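Local coordinates for beta-lactamase inhibitory protein BLIP-I (Streptomyces exfoliatus, PDB 3GMV), which probably binds and inhibits beta-lactamases, as related BLIP-family proteins of Streptomyces do, at residues S104-E110 with E122-A128. Sequence-based numbering, arbitrary orientation. Where two conformers were deposited one is given.
Sequences SCVSQGE and EEKYYCA
Val-106 and Tyr-126 face each other as an antiparallel hydrogen-bonded pair, each spending both its backbone N-H and its carbonyl on the other. Tyr-126 N reaches Val-106 O at 2.9 Å, the donor nearly in line with the C=O; the return bond, from Val-106 N to Tyr-126 O, is more bent, its donor tilted out of the carbonyl plane. Further along, the regular alternation breaks. Gln-108 and Gly-109 both lie opposite Lys-124, a classic beta bulge: Gln-108 N donates to Lys-124 O at 2.8 Å, while Lys-124 N donates to Gly-109 O. Lys-124 O takes a second, longer bond from a water that also pairs with Ser-107 OG at 2.6 Å, so side-chain hydroxyl and main-chain carbonyl share one bridge. Outside the pair, Ser-107 O accepts from Asn-68 ND2, and Ser-104 OG is hydrogen-bonded to Ser-78 N.

These two strands form an inner hairpin, fifth and sixth in the order of the eight-stranded antiparallel sheet, the beta layer of the alpha/beta sandwich. A disulfide between Cys-105 and Cys-127 ties the hairpin covalently at the end away from its connecting loop (chi3 102°). On the same face Tyr-125 meets Trp-97 edge-to-face.

Near the loop end, the carboxylates of Glu-110 and Glu-123 approach to 4.2 Å between their OE2 atoms. A single water donates to both, at 2.6 Å to Glu-110 OE2 and 2.7 Å to Glu-123 OE2, which probably eases the repulsion between like charges. On the other face the Gln-108 amide runs nearly parallel to the Tyr-126 ring (planes 9° apart), its NE2 over one face toward the rim, 3.3 Å from Tyr-126 CG, while CD rests by Tyr-126 CB. Tyr-126 turns its CG anti to the backbone N (chi1 166°), bringing a ring face to that NE2, while Val-106 CG2 sits at the ring's edge.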
loop_
_atom_site.group_PDB
_atom_site.type_symbol
_atom_site.label_atom_id
_atom_site.label_comp_id
_atom_site.label_asym_id
_atom_site.label_seq_id
_atom_site.Cartn_x
_atom_site.Cartn_y
_atom_site.Cartn_z
ATOM N N SER A 104 -8.179 -12.379 -1.060
ATOM C CA SER A 104 -7.068 -12.737 -0.165
ATOM C C SER A 104 -6.050 -11.624 -0.035
ATOM O O SER A 104 -4.997 -11.861 0.540
ATOM C CB SER A 104 -6.334 -14.004 -0.649
ATOM O OG SER A 104 -5.398 -14.468 0.315
ATOM N N CYS A 105 -6.349 -10.444 -0.599
ATOM C CA CYS A 105 -5.359 -9.381 -0.774
ATOM C C CYS A 105 -5.884 -8.003 -0.366
ATOM O O CYS A 105 -7.097 -7.744 -0.393
ATOM C CB CYS A 105 -4.939 -9.276 -2.224
ATOM S SG CYS A 105 -4.497 -10.906 -2.982
ATOM N N VAL A 106 -4.959 -7.117 -0.042
ATOM C CA VAL A 106 -5.315 -5.745 0.263
ATOM C C VAL A 106 -4.262 -4.854 -0.362
ATOM O O VAL A 106 -3.174 -5.323 -0.703
ATOM C CB VAL A 106 -5.297 -5.471 1.794
ATOM C CG1 VAL A 106 -6.307 -6.344 2.514
ATOM C CG2 VAL A 106 -3.854 -5.623 2.367
ATOM N N SER A 107 -4.566 -3.551 -0.446
ATOM C CA SER A 107 -3.567 -2.591 -0.906
ATOM C C SER A 107 -2.574 -2.161 0.150
ATOM O O SER A 107 -2.946 -1.799 1.285
ATOM C CB SER A 107 -4.243 -1.368 -1.544
ATOM O OG SER A 107 -3.271 -0.459 -2.049
ATOM N N GLN A 108 -1.290 -2.208 -0.205
ATOM C CA GLN A 108 -0.257 -1.588 0.599
ATOM C C GLN A 108 0.314 -0.344 -0.063
ATOM O O GLN A 108 1.361 0.178 0.346
ATOM C CB GLN A 108 0.859 -2.611 0.911
ATOM C CG GLN A 108 0.384 -3.593 2.003
ATOM C CD GLN A 108 1.525 -4.423 2.544
ATOM O OE1 GLN A 108 2.613 -4.462 1.963
ATOM N NE2 GLN A 108 1.291 -5.087 3.656
ATOM N N GLY A 109 -0.328 0.127 -1.121
ATOM C CA GLY A 109 0.180 1.373 -1.689
ATOM C C GLY A 109 -0.264 1.675 -3.110
ATOM O O GLY A 109 -0.612 0.762 -3.880
ATOM N N GLU A 110 -0.258 2.966 -3.453
ATOM C CA GLU A 110 -0.526 3.415 -4.840
ATOM C C GLU A 110 0.376 4.616 -5.093
ATOM O O GLU A 110 0.655 5.390 -4.164
ATOM C CB GLU A 110 -1.995 3.815 -5.049
ATOM C CG GLU A 110 -2.996 2.669 -4.995
ATOM C CD GLU A 110 -4.410 3.119 -5.221
ATOM O OE1 GLU A 110 -4.714 4.304 -4.947
ATOM O OE2 GLU A 110 -5.235 2.282 -5.649
ATOM N N GLU A 122 1.220 2.939 -10.166
ATOM C CA GLU A 122 1.698 1.701 -9.534
ATOM C C GLU A 122 0.789 1.360 -8.365
ATOM O O GLU A 122 0.498 2.238 -7.550
ATOM C CB GLU A 122 3.146 1.859 -9.035
ATOM C CG GLU A 122 3.755 0.602 -8.361
ATOM C CD GLU A 122 5.112 0.864 -7.699
ATOM O OE1 GLU A 122 6.135 0.784 -8.400
ATOM O OE2 GLU A 122 5.165 1.117 -6.476
ATOM N N GLU A 123 0.346 0.105 -8.298
ATOM C CA GLU A 123 -0.496 -0.364 -7.202
ATOM C C GLU A 123 0.210 -1.545 -6.573
ATOM O O GLU A 123 0.719 -2.424 -7.294
ATOM C CB GLU A 123 -1.835 -0.858 -7.744
ATOM C CG GLU A 123 -2.736 0.223 -8.412
ATOM C CD GLU A 123 -3.849 -0.388 -9.252
ATOM O OE1 GLU A 123 -3.646 -0.665 -10.461
ATOM O OE2 GLU A 123 -4.946 -0.589 -8.717
ATOM N N LYS A 124 0.252 -1.580 -5.246
ATOM C CA LYS A 124 0.959 -2.633 -4.545
ATOM C C LYS A 124 -0.066 -3.430 -3.761
ATOM O O LYS A 124 -0.771 -2.868 -2.910
ATOM C CB LYS A 124 2.027 -2.066 -3.592
ATOM C CG LYS A 124 3.215 -1.368 -4.326
ATOM C CD LYS A 124 4.373 -1.089 -3.374
ATOM C CE LYS A 124 5.480 -0.348 -4.148
ATOM N NZ LYS A 124 6.638 0.059 -3.277
ATOM N N TYR A 125 -0.144 -4.731 -4.054
ATOM C CA TYR A 125 -1.018 -5.637 -3.326
ATOM C C TYR A 125 -0.249 -6.624 -2.435
ATOM O O TYR A 125 0.831 -7.120 -2.782
ATOM C CB TYR A 125 -1.911 -6.380 -4.323
ATOM C CG TYR A 125 -3.073 -5.577 -4.838
ATOM C CD1 TYR A 125 -4.237 -5.477 -4.092
ATOM C CD2 TYR A 125 -3.008 -4.909 -6.074
ATOM C CE1 TYR A 125 -5.330 -4.753 -4.572
ATOM C CE2 TYR A 125 -4.106 -4.178 -6.563
ATOM C CZ TYR A 125 -5.254 -4.107 -5.785
ATOM O OH TYR A 125 -6.360 -3.417 -6.197
ATOM N N TYR A 126 -0.811 -6.888 -1.265
ATOM C CA TYR A 126 -0.245 -7.831 -0.327
ATOM C C TYR A 126 -1.315 -8.871 -0.044
ATOM O O TYR A 126 -2.442 -8.546 0.348
ATOM C CB TYR A 126 0.096 -7.069 0.941
ATOM C CG TYR A 126 0.402 -7.931 2.157
ATOM C CD1 TYR A 126 1.586 -8.642 2.265
ATOM C CD2 TYR A 126 -0.519 -8.028 3.205
ATOM C CE1 TYR A 126 1.862 -9.417 3.428
ATOM C CE2 TYR A 126 -0.249 -8.788 4.337
ATOM C CZ TYR A 126 0.925 -9.470 4.439
ATOM O OH TYR A 126 1.132 -10.230 5.577
ATOM N N CYS A 127 -0.986 -10.124 -0.296
ATOM C CA CYS A 127 -1.973 -11.177 -0.153
ATOM C C CYS A 127 -1.577 -12.141 0.967
ATOM O O CYS A 127 -0.626 -12.923 0.813
ATOM C CB CYS A 127 -2.086 -11.935 -1.483
ATOM S SG CYS A 127 -2.470 -10.897 -2.868
ATOM N N ALA A 128 -2.308 -12.119 2.079
ATOM C CA ALA A 128 -1.937 -12.969 3.234
ATOM C C ALA A 128 -2.562 -14.349 3.064
ATOM O O ALA A 128 -3.706 -14.455 2.651
ATOM C CB ALA A 128 -2.463 -12.344 4.520
HETATM O O HOH W 1 -3.253 -1.482 -4.458
HETATM O O HOH W 2 -5.126 -0.272 -6.066
#